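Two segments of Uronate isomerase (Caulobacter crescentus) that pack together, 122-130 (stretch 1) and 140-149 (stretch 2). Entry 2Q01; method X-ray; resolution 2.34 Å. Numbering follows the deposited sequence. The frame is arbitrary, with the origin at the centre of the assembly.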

# COMPACT_ATOMS: atom_id res chain seq x y z
N VAL B 122 27.28 13.82 7.00
CA VAL B 122 27.80 14.73 8.03
C VAL B 122 29.27 14.44 8.35
O VAL B 122 30.09 15.35 8.43
CB VAL B 122 26.93 14.68 9.32
CG1 VAL B 122 27.51 15.56 10.41
CG2 VAL B 122 25.51 15.12 9.03
N PHE B 123 29.60 13.15 8.49
CA PHE B 123 30.96 12.73 8.82
C PHE B 123 31.96 13.07 7.73
O PHE B 123 33.04 13.56 8.02
CB PHE B 123 31.02 11.23 9.12
CG PHE B 123 30.29 10.81 10.37
CD1 PHE B 123 29.79 9.52 10.49
CD2 PHE B 123 30.11 11.70 11.43
CE1 PHE B 123 29.12 9.12 11.64
CE2 PHE B 123 29.45 11.31 12.58
CZ PHE B 123 28.95 10.01 12.69
N SER B 124 31.58 12.81 6.47
CA SER B 124 32.50 12.98 5.34
C SER B 124 32.51 14.39 4.74
O SER B 124 33.57 14.85 4.31
CB SER B 124 32.21 11.95 4.25
OG SER B 124 30.95 12.20 3.64
N GLN B 125 31.36 15.05 4.69
CA GLN B 125 31.26 16.37 4.07
C GLN B 125 31.40 17.53 5.05
O GLN B 125 31.99 18.56 4.72
CB GLN B 125 29.96 16.53 3.27
CG GLN B 125 29.66 15.42 2.28
CD GLN B 125 30.63 15.38 1.12
OE1 GLN B 125 31.21 14.34 0.83
NE2 GLN B 125 30.82 16.52 0.46
N VAL B 126 30.85 17.39 6.26
CA VAL B 126 30.88 18.48 7.23
C VAL B 126 32.17 18.43 8.06
O VAL B 126 32.79 19.47 8.30
CB VAL B 126 29.60 18.52 8.14
CG1 VAL B 126 29.58 19.74 9.04
CG2 VAL B 126 28.34 18.50 7.29
N PHE B 127 32.58 17.24 8.47
CA PHE B 127 33.77 17.08 9.31
C PHE B 127 35.02 16.60 8.57
O PHE B 127 36.13 16.80 9.05
CB PHE B 127 33.49 16.15 10.48
CG PHE B 127 32.54 16.72 11.48
CD1 PHE B 127 31.28 16.16 11.64
CD2 PHE B 127 32.89 17.82 12.25
CE1 PHE B 127 30.38 16.68 12.56
CE2 PHE B 127 31.99 18.35 13.18
CZ PHE B 127 30.74 17.78 13.33
N GLY B 128 34.83 15.96 7.42
CA GLY B 128 35.95 15.49 6.62
C GLY B 128 36.63 14.26 7.19
O GLY B 128 37.85 14.13 7.10
N PHE B 129 35.85 13.36 7.79
CA PHE B 129 36.35 12.06 8.24
C PHE B 129 36.67 11.16 7.06
O PHE B 129 36.04 11.27 6.01
CB PHE B 129 35.35 11.37 9.17
CG PHE B 129 35.39 11.86 10.59
CD1 PHE B 129 34.45 12.76 11.05
CD2 PHE B 129 36.38 11.42 11.46
CE1 PHE B 129 34.48 13.22 12.36
CE2 PHE B 129 36.42 11.87 12.77
CZ PHE B 129 35.47 12.78 13.22
N THR B 130 37.64 10.27 7.25
CA THR B 130 38.09 9.40 6.17
C THR B 130 37.92 7.91 6.50
O THR B 130 37.98 7.06 5.61
CB THR B 130 39.54 9.72 5.73
OG1 THR B 130 39.91 8.87 4.64
CG2 THR B 130 40.54 9.54 6.87
N ASP B 140 38.37 8.61 18.60
CA ASP B 140 38.94 9.51 17.60
C ASP B 140 37.85 10.41 17.02
O ASP B 140 38.07 11.61 16.86
CB ASP B 140 39.66 8.72 16.50
CG ASP B 140 40.31 9.63 15.47
OD1 ASP B 140 41.11 10.51 15.85
OD2 ASP B 140 40.03 9.44 14.26
N TYR B 141 36.69 9.82 16.71
CA TYR B 141 35.52 10.57 16.24
C TYR B 141 35.04 11.61 17.25
O TYR B 141 34.77 12.75 16.89
CB TYR B 141 34.36 9.63 15.93
CG TYR B 141 34.14 9.32 14.47
CD1 TYR B 141 34.86 8.30 13.83
CD2 TYR B 141 33.18 10.01 13.73
CE1 TYR B 141 34.64 8.01 12.49
CE2 TYR B 141 32.96 9.72 12.39
CZ TYR B 141 33.70 8.72 11.77
OH TYR B 141 33.48 8.42 10.45
N PHE B 142 34.95 11.20 18.52
CA PHE B 142 34.40 12.05 19.58
C PHE B 142 35.16 13.36 19.73
O PHE B 142 34.59 14.43 19.52
CB PHE B 142 34.34 11.32 20.93
CG PHE B 142 33.66 12.12 22.01
CD1 PHE B 142 34.40 12.83 22.95
CD2 PHE B 142 32.27 12.18 22.08
CE1 PHE B 142 33.77 13.58 23.95
CE2 PHE B 142 31.63 12.92 23.07
CZ PHE B 142 32.38 13.62 24.00
N ASP B 143 36.45 13.27 20.06
CA ASP B 143 37.23 14.47 20.36
C ASP B 143 37.62 15.30 19.13
O ASP B 143 37.92 16.48 19.27
CB ASP B 143 38.44 14.16 21.26
CG ASP B 143 39.20 12.92 20.83
OD1 ASP B 143 39.56 12.12 21.72
OD2 ASP B 143 39.45 12.74 19.62
N ARG B 144 37.59 14.70 17.94
CA ARG B 144 37.79 15.47 16.71
C ARG B 144 36.56 16.30 16.32
O ARG B 144 36.71 17.38 15.75
CB ARG B 144 38.24 14.59 15.54
CG ARG B 144 39.73 14.28 15.55
CD ARG B 144 40.32 14.40 14.16
NE ARG B 144 40.04 13.24 13.32
CZ ARG B 144 39.94 13.27 11.99
NH1 ARG B 144 39.69 12.16 11.31
NH2 ARG B 144 40.08 14.42 11.33
N ILE B 145 35.37 15.79 16.62
CA ILE B 145 34.12 16.55 16.45
C ILE B 145 34.04 17.64 17.52
O ILE B 145 33.76 18.80 17.22
CB ILE B 145 32.87 15.63 16.52
CG1 ILE B 145 32.77 14.77 15.25
CG2 ILE B 145 31.59 16.45 16.68
CD1 ILE B 145 31.80 13.58 15.37
N THR B 146 34.32 17.25 18.77
CA THR B 146 34.32 18.17 19.91
C THR B 146 35.30 19.33 19.72
O THR B 146 34.94 20.49 19.96
CB THR B 146 34.62 17.40 21.22
OG1 THR B 146 33.73 16.29 21.34
CG2 THR B 146 34.47 18.30 22.44
N ALA B 147 36.52 19.02 19.26
CA ALA B 147 37.53 20.04 18.96
C ALA B 147 37.07 20.98 17.85
O ALA B 147 37.32 22.19 17.92
CB ALA B 147 38.85 19.40 18.60
N ALA B 148 36.42 20.41 16.83
CA ALA B 148 35.86 21.17 15.71
C ALA B 148 34.74 22.11 16.15
O ALA B 148 34.62 23.21 15.61
CB ALA B 148 35.37 20.23 14.61
N LEU B 149 33.95 21.69 17.14
CA LEU B 149 32.83 22.49 17.64
C LEU B 149 33.26 23.74 18.39
O LEU B 149 32.49 24.70 18.49
CB LEU B 149 31.91 21.64 18.53
CG LEU B 149 31.05 20.60 17.82
CD1 LEU B 149 30.25 19.82 18.84
CD2 LEU B 149 30.14 21.24 16.79

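No hydrogen bond joins the two stretches; aromatic and apolar packing holds them, burying 476 Å² in all. The helix of stretch 2 offers one side to three phenylalanines, Phe123, Phe127 and Phe129, whose CA-to-CB bonds all point toward it and whose apolar rings offer flat faces and edges to pack against.

Near the start, Tyr141 does most. Its CA-to-CB bond points sideways, but chi1 of -101°, between wells, accompanies a ring whose end comes nearer stretch 1. One face stacks on Phe129, with ring centroids 3.8 Å apart and planes only 8° from parallel; the edge meets the face of Phe123, CE2 of Tyr141 reaching 3.5 Å from CG of Phe123. A flat, broad ring suits this place because its face and its edge can serve two aromatic partners at once, while the polar OH finds a hydrogen bond elsewhere in the structure.

Phe142 and Asp143 make no contact with stretch 1. Phe129 CE2 lies over one face of the Arg144 guanidinium, and Arg144 NH1 is 3.4 Å from Phe129 CD2. A long, flat cation suits this exposed border: it can pack against an aromatic ring while keeping access to solvent, and a long salt bridge links Arg144 NE to Asp140 OD1 at 3.9 Å.

Ile145 fills the space among the rings. Ile145 CG1 sits 3.9 Å from the centroid of the Phe127 ring, almost on the ring normal, and also 3.7 Å from CE1 of Phe129 at that ring's edge; Ile145 CG2 lies 3.7 Å from Phe127 CZ, and Ile145 CD1 approaches Phe123 CE2 at 4.3 Å. A branched aliphatic side chain can thus touch all three.

Thr146 turns away, its OG1 donating a hydrogen bond to Phe142 O within the helix. Finally, the CB of Ala148, its whole side chain, points toward stretch 1 and meets the ring edge of Phe127, 4.1 Å from Phe127 CE2.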